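Side-chain contacts in biotin protein ligase-like protein of unknown function (Silicibacter sp., PDB 3BFM), which is of unknown function but resembles biotin and lipoate protein ligases and binds calcium ions: residues A[67-72]-A[226-231]; A[89-92]-A[96-99]; A[184-189]-A[207-212]; A[214-217]-A[222-225]. All coordinates share one frame; numbering follows the deposited sequence.

Interaction 1: A[67-72]-A[226-231]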
loop_
_atom_site.group_PDB
_atom_site.type_symbol
_atom_site.label_atom_id
_atom_site.label_comp_id
_atom_site.label_asym_id
_atom_site.label_seq_id
_atom_site.Cartn_x
_atom_site.Cartn_y
_atom_site.Cartn_z
HETATM N N MSE A 67 -4.214 7.699 -13.856
HETATM C CA MSE A 67 -3.114 7.737 -12.902
HETATM C C MSE A 67 -2.190 8.945 -13.160
HETATM O O MSE A 67 -1.544 9.463 -12.230
HETATM C CB MSE A 67 -2.294 6.425 -12.939
HETATM C CG MSE A 67 -3.087 5.181 -12.446
HETATM SE SE MSE A 67 -3.606 5.340 -10.581
HETATM C CE MSE A 67 -5.520 5.961 -10.996
ATOM N N LEU A 68 -2.079 9.372 -14.424
ATOM C CA LEU A 68 -1.277 10.582 -14.725
ATOM C C LEU A 68 -1.833 11.851 -14.042
ATOM O O LEU A 68 -1.127 12.476 -13.216
ATOM C CB LEU A 68 -1.092 10.780 -16.235
ATOM C CG LEU A 68 -0.268 11.980 -16.677
ATOM C CD1 LEU A 68 1.133 11.868 -16.061
ATOM C CD2 LEU A 68 -0.165 12.048 -18.190
ATOM N N PRO A 69 -3.095 12.255 -14.360
ATOM C CA PRO A 69 -3.661 13.389 -13.604
ATOM C C PRO A 69 -3.690 13.235 -12.091
ATOM O O PRO A 69 -3.397 14.190 -11.356
ATOM C CB PRO A 69 -5.068 13.545 -14.188
ATOM C CG PRO A 69 -5.250 12.449 -15.138
ATOM C CD PRO A 69 -3.972 11.854 -15.483
ATOM N N VAL A 70 -4.020 12.039 -11.627
ATOM C CA VAL A 70 -3.969 11.739 -10.210
ATOM C C VAL A 70 -2.610 12.054 -9.604
ATOM O O VAL A 70 -2.553 12.709 -8.567
ATOM C CB VAL A 70 -4.387 10.291 -9.913
ATOM C CG1 VAL A 70 -3.983 9.881 -8.475
ATOM C CG2 VAL A 70 -5.882 10.061 -10.145
ATOM N N CYS A 71 -1.518 11.600 -10.222
ATOM C CA CYS A 71 -0.184 11.858 -9.665
ATOM C C CYS A 71 0.264 13.318 -9.866
ATOM O O CYS A 71 1.113 13.837 -9.143
ATOM C CB CYS A 71 0.831 10.895 -10.266
ATOM S SG CYS A 71 0.539 9.184 -9.679
ATOM N N GLY A 72 -0.327 13.997 -10.851
ATOM C CA GLY A 72 -0.138 15.421 -11.003
ATOM C C GLY A 72 -0.759 16.201 -9.875
ATOM O O GLY A 72 -0.143 17.122 -9.338
ATOM N N ILE A 226 -8.587 13.520 -28.285
ATOM C CA ILE A 226 -7.238 12.962 -28.223
ATOM C C ILE A 226 -7.187 12.140 -26.946
ATOM O O ILE A 226 -7.168 12.706 -25.845
ATOM C CB ILE A 226 -6.174 14.056 -28.210
ATOM C CG1 ILE A 226 -6.473 15.121 -29.276
ATOM C CG2 ILE A 226 -4.776 13.446 -28.382
ATOM C CD1 ILE A 226 -6.280 14.654 -30.688
ATOM N N PRO A 227 -7.209 10.796 -27.077
ATOM C CA PRO A 227 -7.202 10.008 -25.859
ATOM C C PRO A 227 -5.853 10.162 -25.111
ATOM O O PRO A 227 -4.804 10.333 -25.730
ATOM C CB PRO A 227 -7.385 8.555 -26.359
ATOM C CG PRO A 227 -7.699 8.632 -27.786
ATOM C CD PRO A 227 -7.227 9.945 -28.279
ATOM N N LEU A 228 -5.894 10.065 -23.787
ATOM C CA LEU A 228 -4.702 10.245 -22.975
ATOM C C LEU A 228 -3.675 9.116 -23.208
ATOM O O LEU A 228 -2.468 9.323 -23.011
ATOM C CB LEU A 228 -5.082 10.370 -21.508
ATOM C CG LEU A 228 -3.953 10.789 -20.558
ATOM C CD1 LEU A 228 -3.225 12.050 -20.991
ATOM C CD2 LEU A 228 -4.538 10.922 -19.147
ATOM N N THR A 229 -4.137 7.964 -23.713
ATOM C CA THR A 229 -3.240 6.883 -24.163
ATOM C C THR A 229 -2.154 7.327 -25.160
ATOM O O THR A 229 -1.061 6.716 -25.202
ATOM C CB THR A 229 -4.025 5.665 -24.708
ATOM O OG1 THR A 229 -4.945 6.106 -25.703
ATOM C CG2 THR A 229 -4.839 5.013 -23.631
ATOM N N THR A 230 -2.393 8.422 -25.892
ATOM C CA THR A 230 -1.417 8.972 -26.807
ATOM C C THR A 230 -0.113 9.459 -26.149
ATOM O O THR A 230 0.892 9.585 -26.833
ATOM C CB THR A 230 -2.000 10.111 -27.700
ATOM O OG1 THR A 230 -2.286 11.251 -26.896
ATOM C CG2 THR A 230 -3.254 9.631 -28.427
ATOM N N VAL A 231 -0.116 9.714 -24.840
ATOM C CA VAL A 231 1.085 10.213 -24.151
ATOM C C VAL A 231 1.895 9.082 -23.524
ATOM O O VAL A 231 2.931 9.327 -22.940
ATOM C CB VAL A 231 0.732 11.297 -23.084
ATOM C CG1 VAL A 231 -0.266 12.338 -23.662
ATOM C CG2 VAL A 231 0.140 10.669 -21.860
#
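The pyrrolidine ring of Pro69 meets Leu228 through a single corner, its CD atom standing 3.8 Å from Leu228 CD2, and across the two segments this methyl is all that the ring touches. The ring also touches Trp186 of helix 179-189 and Phe213. Beside it, Leu68 makes the second half of the contact. With its CG anti to the backbone N (chi1 -179°), Leu68 sends CD2 across to the 3-10 segment 228-231, where it comes 3.9 Å from Val231 CG2. The same methyl lies 4.1 Å from Leu228 CD1, the two leucines crossing at a slant. Leu228 thus divides its branches, CD1 going to Leu68 and CD2 to Pro69. The short 3-10 turn that presents Leu228 and Val231 is tied to Pro227 O, which accepts from both the backbone N and OG1 of Thr230; the hydroxyl bond measures 2.9 Å and runs nearly along the C=O axis. Leu107 and Ile109 of strand 102-111 extend the oily surroundings of Leu68, and Ile109 also reaches Val231. Because only methyl and methylene groups meet across the two segments, with no hydrogen bond between them, their attachment probably rests on buried apolar surface and the fit of methyl groups against one another, a cohesion without the directional demands of polar bonds.

Interaction 2: A[89-92]-A[96-99]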
loop_
_atom_site.group_PDB
_atom_site.type_symbol
_atom_site.label_atom_id
_atom_site.label_comp_id
_atom_site.label_asym_id
_atom_site.label_seq_id
_atom_site.Cartn_x
_atom_site.Cartn_y
_atom_site.Cartn_z
ATOM N N VAL A 89 1.651 26.086 -9.079
ATOM C CA VAL A 89 1.902 24.888 -9.875
ATOM C C VAL A 89 0.718 24.653 -10.832
ATOM O O VAL A 89 -0.440 24.666 -10.411
ATOM C CB VAL A 89 2.158 23.687 -8.959
ATOM C CG1 VAL A 89 2.434 22.480 -9.765
ATOM C CG2 VAL A 89 3.365 23.999 -8.029
ATOM N N HIS A 90 1.006 24.469 -12.123
ATOM C CA HIS A 90 -0.010 24.013 -13.067
ATOM C C HIS A 90 0.412 22.733 -13.779
ATOM O O HIS A 90 1.611 22.449 -13.950
ATOM C CB HIS A 90 -0.300 25.096 -14.106
ATOM C CG HIS A 90 -0.953 26.312 -13.534
ATOM N ND1 HIS A 90 -0.281 27.509 -13.371
ATOM C CD2 HIS A 90 -2.205 26.515 -13.064
ATOM C CE1 HIS A 90 -1.099 28.401 -12.842
ATOM N NE2 HIS A 90 -2.274 27.822 -12.642
ATOM N N LEU A 91 -0.585 21.976 -14.204
ATOM C CA LEU A 91 -0.405 20.676 -14.819
ATOM C C LEU A 91 -0.802 20.699 -16.279
ATOM O O LEU A 91 -1.933 21.053 -16.615
ATOM C CB LEU A 91 -1.254 19.631 -14.079
ATOM C CG LEU A 91 -1.063 19.462 -12.564
ATOM C CD1 LEU A 91 -2.165 18.512 -11.977
ATOM C CD2 LEU A 91 0.376 18.979 -12.241
ATOM N N ASP A 92 0.110 20.325 -17.161
ATOM C CA ASP A 92 -0.263 20.144 -18.547
ATOM C C ASP A 92 -0.962 18.783 -18.757
ATOM O O ASP A 92 -0.679 17.758 -18.100
ATOM C CB ASP A 92 0.963 20.279 -19.448
ATOM C CG ASP A 92 0.617 20.470 -20.911
ATOM O OD1 ASP A 92 -0.054 19.585 -21.492
ATOM O OD2 ASP A 92 1.068 21.506 -21.483
ATOM N N ALA A 96 3.497 17.508 -18.605
ATOM C CA ALA A 96 4.446 18.555 -18.288
ATOM C C ALA A 96 4.043 19.340 -17.053
ATOM O O ALA A 96 2.840 19.497 -16.733
ATOM C CB ALA A 96 4.656 19.498 -19.478
ATOM N N LEU A 97 5.041 19.786 -16.291
ATOM C CA LEU A 97 4.749 20.554 -15.100
ATOM C C LEU A 97 5.098 22.007 -15.349
ATOM O O LEU A 97 6.032 22.278 -16.076
ATOM C CB LEU A 97 5.554 20.012 -13.876
ATOM C CG LEU A 97 5.196 18.608 -13.405
ATOM C CD1 LEU A 97 6.207 18.008 -12.344
ATOM C CD2 LEU A 97 3.780 18.591 -12.835
ATOM N N ARG A 98 4.367 22.930 -14.735
ATOM C CA ARG A 98 4.717 24.333 -14.806
ATOM C C ARG A 98 4.764 24.925 -13.435
ATOM O O ARG A 98 3.880 24.686 -12.621
ATOM C CB ARG A 98 3.720 25.131 -15.650
ATOM C CG ARG A 98 3.676 24.701 -17.116
ATOM C CD ARG A 98 3.346 25.847 -18.046
ATOM N NE ARG A 98 3.665 25.426 -19.407
ATOM C CZ ARG A 98 4.542 25.996 -20.234
ATOM N NH1 ARG A 98 5.177 27.131 -19.936
ATOM N NH2 ARG A 98 4.733 25.451 -21.432
ATOM N N ILE A 99 5.824 25.687 -13.177
ATOM C CA ILE A 99 5.970 26.379 -11.903
ATOM C C ILE A 99 6.101 27.849 -12.220
ATOM O O ILE A 99 6.939 28.227 -13.044
ATOM C CB ILE A 99 7.173 25.810 -11.088
ATOM C CG1 ILE A 99 6.866 24.340 -10.749
ATOM C CG2 ILE A 99 7.389 26.604 -9.840
ATOM C CD1 ILE A 99 7.959 23.592 -9.930
HETATM O O HOH W 1 2.484 27.415 -12.960
HETATM O O HOH W 2 0.998 17.534 -15.585
HETATM O O HOH W 3 3.372 22.899 -20.700
#
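Backbone bonds carry the pairing of His90 with Arg98, an antiparallel hydrogen-bonded pair in which each residue donates its N to the other's O at 2.9 Å. A third bond follows toward the turn, from Asp92 N to Ala96 O, and the flanking pairs Val89 with Ile99 and Leu91 with Leu97 are non-hydrogen-bonded. At the first of these, Val89 CA approaches Arg98 O to 3.4 Å as a CA-H...O contact. Near the turn a water donates to both Asp92 O and Ala96 O, bridging the two backbone carbonyls.

Apolar contact gathers on the face that bears Val89, Leu91, Leu97 and Ile99. Leu91 and Leu97 share one conformation, CG anti to the carbonyl carbon (chi1 -56° and -66°), which runs the two side chains next to each other in one direction. Their CD2 methyls are pressed to 3.5 Å, tighter than usual for carbon. Phe75 and Leu79 of helix 67-82 and Trp186 help to cover this face.

Water and charge dominate the face of His90 and Arg98. One water donates to Asp92 OD2 at 2.8 Å and accepts from Arg98 NE, in the plane of the guanidinium, so the water bridges the carboxylate and the guanidinium, whose charged atoms are not in contact. Asp92 OD1 meanwhile accepts from Asn94 N and forms a salt bridge with Arg197, while Arg98 NH1 bonds to Gly101 O.

The Asp92-to-Asn94 bond is an Asx turn, and the whole is a beta hairpin whose strand 89-91 ends the seven-stranded mixed sheet of the ligase-like fold.

Interaction 3: A[184-189]-A[207-212]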
loop_
_atom_site.group_PDB
_atom_site.type_symbol
_atom_site.label_atom_id
_atom_site.label_comp_id
_atom_site.label_asym_id
_atom_site.label_seq_id
_atom_site.Cartn_x
_atom_site.Cartn_y
_atom_site.Cartn_z
ATOM N N GLY A 184 -12.414 17.495 -10.879
ATOM C CA GLY A 184 -12.505 18.877 -10.420
ATOM C C GLY A 184 -11.199 19.425 -9.924
ATOM O O GLY A 184 -10.829 20.544 -10.274
ATOM N N GLU A 185 -10.477 18.641 -9.116
ATOM C CA GLU A 185 -9.186 19.086 -8.609
ATOM C C GLU A 185 -8.245 19.362 -9.766
ATOM O O GLU A 185 -7.546 20.397 -9.776
ATOM C CB GLU A 185 -8.556 18.036 -7.703
ATOM C CG GLU A 185 -9.261 17.847 -6.387
ATOM C CD GLU A 185 -9.349 19.117 -5.562
ATOM O OE1 GLU A 185 -8.320 19.825 -5.450
ATOM O OE2 GLU A 185 -10.449 19.402 -5.032
ATOM N N TRP A 186 -8.232 18.439 -10.733
ATOM C CA TRP A 186 -7.325 18.523 -11.880
ATOM C C TRP A 186 -7.668 19.715 -12.785
ATOM O O TRP A 186 -6.782 20.483 -13.195
ATOM C CB TRP A 186 -7.290 17.209 -12.686
ATOM C CG TRP A 186 -6.234 17.246 -13.703
ATOM C CD1 TRP A 186 -4.915 16.912 -13.532
ATOM C CD2 TRP A 186 -6.357 17.713 -15.043
ATOM N NE1 TRP A 186 -4.207 17.164 -14.684
ATOM C CE2 TRP A 186 -5.082 17.625 -15.634
ATOM C CE3 TRP A 186 -7.433 18.146 -15.821
ATOM C CZ2 TRP A 186 -4.845 17.973 -16.937
ATOM C CZ3 TRP A 186 -7.188 18.512 -17.150
ATOM C CH2 TRP A 186 -5.909 18.413 -17.692
ATOM N N ARG A 187 -8.954 19.915 -13.041
ATOM C CA ARG A 187 -9.371 21.048 -13.875
ATOM C C ARG A 187 -8.889 22.392 -13.320
ATOM O O ARG A 187 -8.471 23.247 -14.091
ATOM C CB ARG A 187 -10.905 21.052 -14.073
ATOM C CG ARG A 187 -11.457 22.339 -14.659
ATOM C CD ARG A 187 -12.959 22.270 -14.868
ATOM N NE ARG A 187 -13.373 23.294 -15.833
ATOM C CZ ARG A 187 -13.438 23.125 -17.155
ATOM N NH1 ARG A 187 -13.135 21.963 -17.727
ATOM N NH2 ARG A 187 -13.829 24.132 -17.925
ATOM N N GLY A 188 -8.907 22.558 -12.005
ATOM C CA GLY A 188 -8.421 23.781 -11.380
ATOM C C GLY A 188 -6.942 24.059 -11.567
ATOM O O GLY A 188 -6.510 25.208 -11.486
ATOM N N LEU A 189 -6.165 22.999 -11.798
ATOM C CA LEU A 189 -4.724 23.079 -11.999
ATOM C C LEU A 189 -4.297 23.008 -13.443
ATOM O O LEU A 189 -3.108 23.213 -13.759
ATOM C CB LEU A 189 -4.061 21.941 -11.233
ATOM C CG LEU A 189 -4.349 21.942 -9.739
ATOM C CD1 LEU A 189 -3.768 20.677 -9.109
ATOM C CD2 LEU A 189 -3.791 23.207 -9.074
ATOM N N LEU A 207 -10.645 22.730 -24.967
ATOM C CA LEU A 207 -11.963 22.932 -24.426
ATOM C C LEU A 207 -12.120 22.337 -23.042
ATOM O O LEU A 207 -12.652 22.969 -22.138
ATOM C CB LEU A 207 -12.957 22.254 -25.354
ATOM C CG LEU A 207 -14.388 22.725 -25.328
ATOM C CD1 LEU A 207 -14.422 24.179 -25.808
ATOM C CD2 LEU A 207 -15.173 21.769 -26.239
ATOM N N GLY A 208 -11.713 21.080 -22.893
ATOM C CA GLY A 208 -11.673 20.426 -21.591
ATOM C C GLY A 208 -11.309 18.979 -21.815
ATOM O O GLY A 208 -10.677 18.651 -22.840
ATOM N N VAL A 209 -11.746 18.109 -20.907
ATOM C CA VAL A 209 -11.472 16.692 -21.051
ATOM C C VAL A 209 -12.732 15.848 -20.879
ATOM O O VAL A 209 -13.671 16.278 -20.225
ATOM C CB VAL A 209 -10.397 16.215 -20.043
ATOM C CG1 VAL A 209 -9.085 17.009 -20.253
ATOM C CG2 VAL A 209 -10.887 16.375 -18.619
ATOM N N ASP A 210 -12.727 14.664 -21.481
ATOM C CA ASP A 210 -13.797 13.695 -21.270
ATOM C C ASP A 210 -13.545 12.908 -20.002
ATOM O O ASP A 210 -12.546 13.170 -19.294
ATOM C CB ASP A 210 -14.024 12.828 -22.527
ATOM C CG ASP A 210 -13.052 11.669 -22.657
ATOM O OD1 ASP A 210 -12.104 11.545 -21.850
ATOM O OD2 ASP A 210 -13.274 10.848 -23.580
ATOM N N GLU A 211 -14.437 11.965 -19.684
ATOM C CA GLU A 211 -14.370 11.245 -18.418
ATOM C C GLU A 211 -13.086 10.423 -18.258
ATOM O O GLU A 211 -12.619 10.204 -17.129
ATOM C CB GLU A 211 -15.585 10.323 -18.250
ATOM C CG GLU A 211 -15.515 9.052 -19.081
ATOM N N ASP A 212 -12.532 9.964 -19.377
ATOM C CA ASP A 212 -11.230 9.272 -19.390
ATOM C C ASP A 212 -10.007 10.198 -19.542
ATOM O O ASP A 212 -8.901 9.727 -19.846
ATOM C CB ASP A 212 -11.199 8.219 -20.489
ATOM C CG ASP A 212 -12.171 7.079 -20.244
ATOM O OD1 ASP A 212 -12.685 6.936 -19.108
ATOM O OD2 ASP A 212 -12.414 6.323 -21.208
#
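Trp186 and Val209 meet through one aromatic carbon and one methyl: CZ3 lies 3.9 Å from Val209 CG1, the side chains crossing at an angle and the methyl approaching the indole obliquely. The tryptophan gets there by swinging CG anti to its own amide nitrogen (chi1 -172°), a choice that projects the six-membered ring off helix 179-189 toward strand 205-209. Val209 answers with CG1 anti to the carbonyl carbon (chi1 -59°), directing that branch at the ring while CG2 occupies the place between backbone N and carbonyl carbon.

One residue further along the helix, Arg187 adopts a different shape. It is stretched out, with its first three torsions all near 180°, and this length carries the guanidinium alongside the strand although the root of the side chain does not aim there. NH1 ends 4.4 Å from Gly208 CA, which lies at the edge of the guanidinium and near its plane. This is a loose touch in which no hydrogen bond crosses the segments. Gly208, lacking a side chain, meets the arginine with its backbone alone.

Met193 touches both Trp186 and Arg187. Past the strand, Glu211 O accepts from NE2 of His183 on the same helix, and Asp212 OD1 forms a salt bridge with Lys63.

The contact joins a helix of the biotin/lipoate ligase-family region to a C-terminal three-stranded sheet, consistent with a ligase-like core followed by a small SH3-related domain, as in biotin protein ligases.

Interaction 4: A[214-217]-A[222-225]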
loop_
_atom_site.group_PDB
_atom_site.type_symbol
_atom_site.label_atom_id
_atom_site.label_comp_id
_atom_site.label_asym_id
_atom_site.label_seq_id
_atom_site.Cartn_x
_atom_site.Cartn_y
_atom_site.Cartn_z
ATOM N N GLY A 214 -9.415 12.315 -21.846
ATOM C CA GLY A 214 -9.080 12.583 -23.257
ATOM C C GLY A 214 -9.298 14.049 -23.560
ATOM O O GLY A 214 -10.231 14.654 -23.034
HETATM N N MSE A 215 -8.407 14.648 -24.331
HETATM C CA MSE A 215 -8.486 16.086 -24.598
HETATM C C MSE A 215 -9.548 16.349 -25.643
HETATM O O MSE A 215 -9.547 15.731 -26.702
HETATM C CB MSE A 215 -7.177 16.619 -25.153
HETATM C CG MSE A 215 -7.197 18.067 -25.558
HETATM SE SE MSE A 215 -5.546 18.736 -26.226
HETATM C CE MSE A 215 -4.653 18.870 -24.432
ATOM N N LEU A 216 -10.391 17.323 -25.337
ATOM C CA LEU A 216 -11.335 17.865 -26.292
ATOM C C LEU A 216 -10.702 19.114 -26.896
ATOM O O LEU A 216 -10.541 20.126 -26.229
ATOM C CB LEU A 216 -12.666 18.168 -25.595
ATOM C CG LEU A 216 -13.352 16.928 -24.988
ATOM C CD1 LEU A 216 -14.258 17.301 -23.853
ATOM C CD2 LEU A 216 -14.090 16.191 -26.081
ATOM N N LEU A 217 -10.379 19.037 -28.179
ATOM C CA LEU A 217 -9.686 20.103 -28.905
ATOM C C LEU A 217 -10.608 20.582 -30.029
ATOM O O LEU A 217 -10.875 19.848 -30.990
ATOM C CB LEU A 217 -8.366 19.591 -29.456
ATOM C CG LEU A 217 -7.364 20.589 -30.037
ATOM C CD1 LEU A 217 -6.947 21.583 -28.975
ATOM C CD2 LEU A 217 -6.142 19.858 -30.618
ATOM N N THR A 222 -14.807 21.349 -36.030
ATOM C CA THR A 222 -14.965 20.057 -35.413
ATOM C C THR A 222 -14.330 20.050 -34.038
ATOM O O THR A 222 -13.628 20.977 -33.680
ATOM C CB THR A 222 -14.323 18.946 -36.273
ATOM O OG1 THR A 222 -14.836 17.667 -35.875
ATOM C CG2 THR A 222 -12.796 18.969 -36.178
ATOM N N THR A 223 -14.659 19.028 -33.261
ATOM C CA THR A 223 -13.981 18.778 -31.985
ATOM C C THR A 223 -13.243 17.462 -32.099
ATOM O O THR A 223 -13.829 16.423 -32.409
ATOM C CB THR A 223 -14.946 18.706 -30.819
ATOM O OG1 THR A 223 -15.726 19.905 -30.730
ATOM C CG2 THR A 223 -14.187 18.523 -29.493
ATOM N N HIS A 224 -11.938 17.506 -31.845
ATOM C CA HIS A 224 -11.104 16.308 -31.846
ATOM C C HIS A 224 -11.112 15.753 -30.453
ATOM O O HIS A 224 -11.135 16.518 -29.483
ATOM C CB HIS A 224 -9.672 16.655 -32.232
ATOM C CG HIS A 224 -9.554 17.326 -33.551
ATOM N ND1 HIS A 224 -9.689 16.640 -34.737
ATOM C CD2 HIS A 224 -9.326 18.618 -33.885
ATOM C CE1 HIS A 224 -9.542 17.480 -35.746
ATOM N NE2 HIS A 224 -9.336 18.688 -35.256
ATOM N N LEU A 225 -11.133 14.424 -30.353
ATOM C CA LEU A 225 -10.861 13.742 -29.083
ATOM C C LEU A 225 -9.484 13.089 -29.159
ATOM O O LEU A 225 -9.240 12.230 -29.990
ATOM C CB LEU A 225 -11.937 12.701 -28.755
ATOM C CG LEU A 225 -11.719 11.884 -27.476
ATOM C CD1 LEU A 225 -11.948 12.745 -26.303
ATOM C CD2 LEU A 225 -12.679 10.699 -27.416
#
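Contrasting first torsions bring Leu216 and Leu225 together: CG of Leu216 is anti to the carbonyl carbon (chi1 -62°), whereas that of Leu225 is anti to the backbone N (chi1 177°), and Leu216 CD2 comes 4.1 Å from Leu225 CD1. They form a non-hydrogen-bonded pair of the beta hairpin made by strands 215-218 and 223-226, part of a three-stranded antiparallel sheet in the region related by sequence to the SH3 clan. Thr223 CG2 touches the same Leu216 methyl, its side chain slanting across that of the leucine, while its OG1 is bonded to Arg218 NE.

The neighbouring pair, Leu217 and His224, is hydrogen-bonded in both directions, and its side chains emerge on the other face. Leu217 N donates to His224 O at 2.9 Å in an almost straight bond. The ring of His224 is held at its far side by NE2, bonded to Asp219 OD2 in the turn, and Thr222 CG2 lies above one face, displaced toward the rim. Leu217 O is closely surrounded: His224 N donates to it at 2.7 Å, Thr223 CA lies 3.4 Å from it in a CA-H...O contact, and the His224 ring carbon CD2 stands 3.5 Å away.

Interactions 1 and 3 lie closest, their centres about 11 Å apart, and meet where Pro69 CB lies 3.4 Å from Trp186 CD1. That indole also adjoins interaction 2: Leu91 CD1 is 3.5 Å from Trp186 CD1, and Leu91 N lies 2.8 Å from Leu189 O, a probable hydrogen bond. On the C-terminal side, interactions 3 and 4 share one sheet through a probable bond between Gly208 O and Leu216 N. Interaction 4 leads into interaction 1 along the chain, whereas interactions 2 and 4 do not touch, their centres being about 21 Å apart. The calcium-site residues Gln21, Asp22 and Glu43 belong to none of the four contacts.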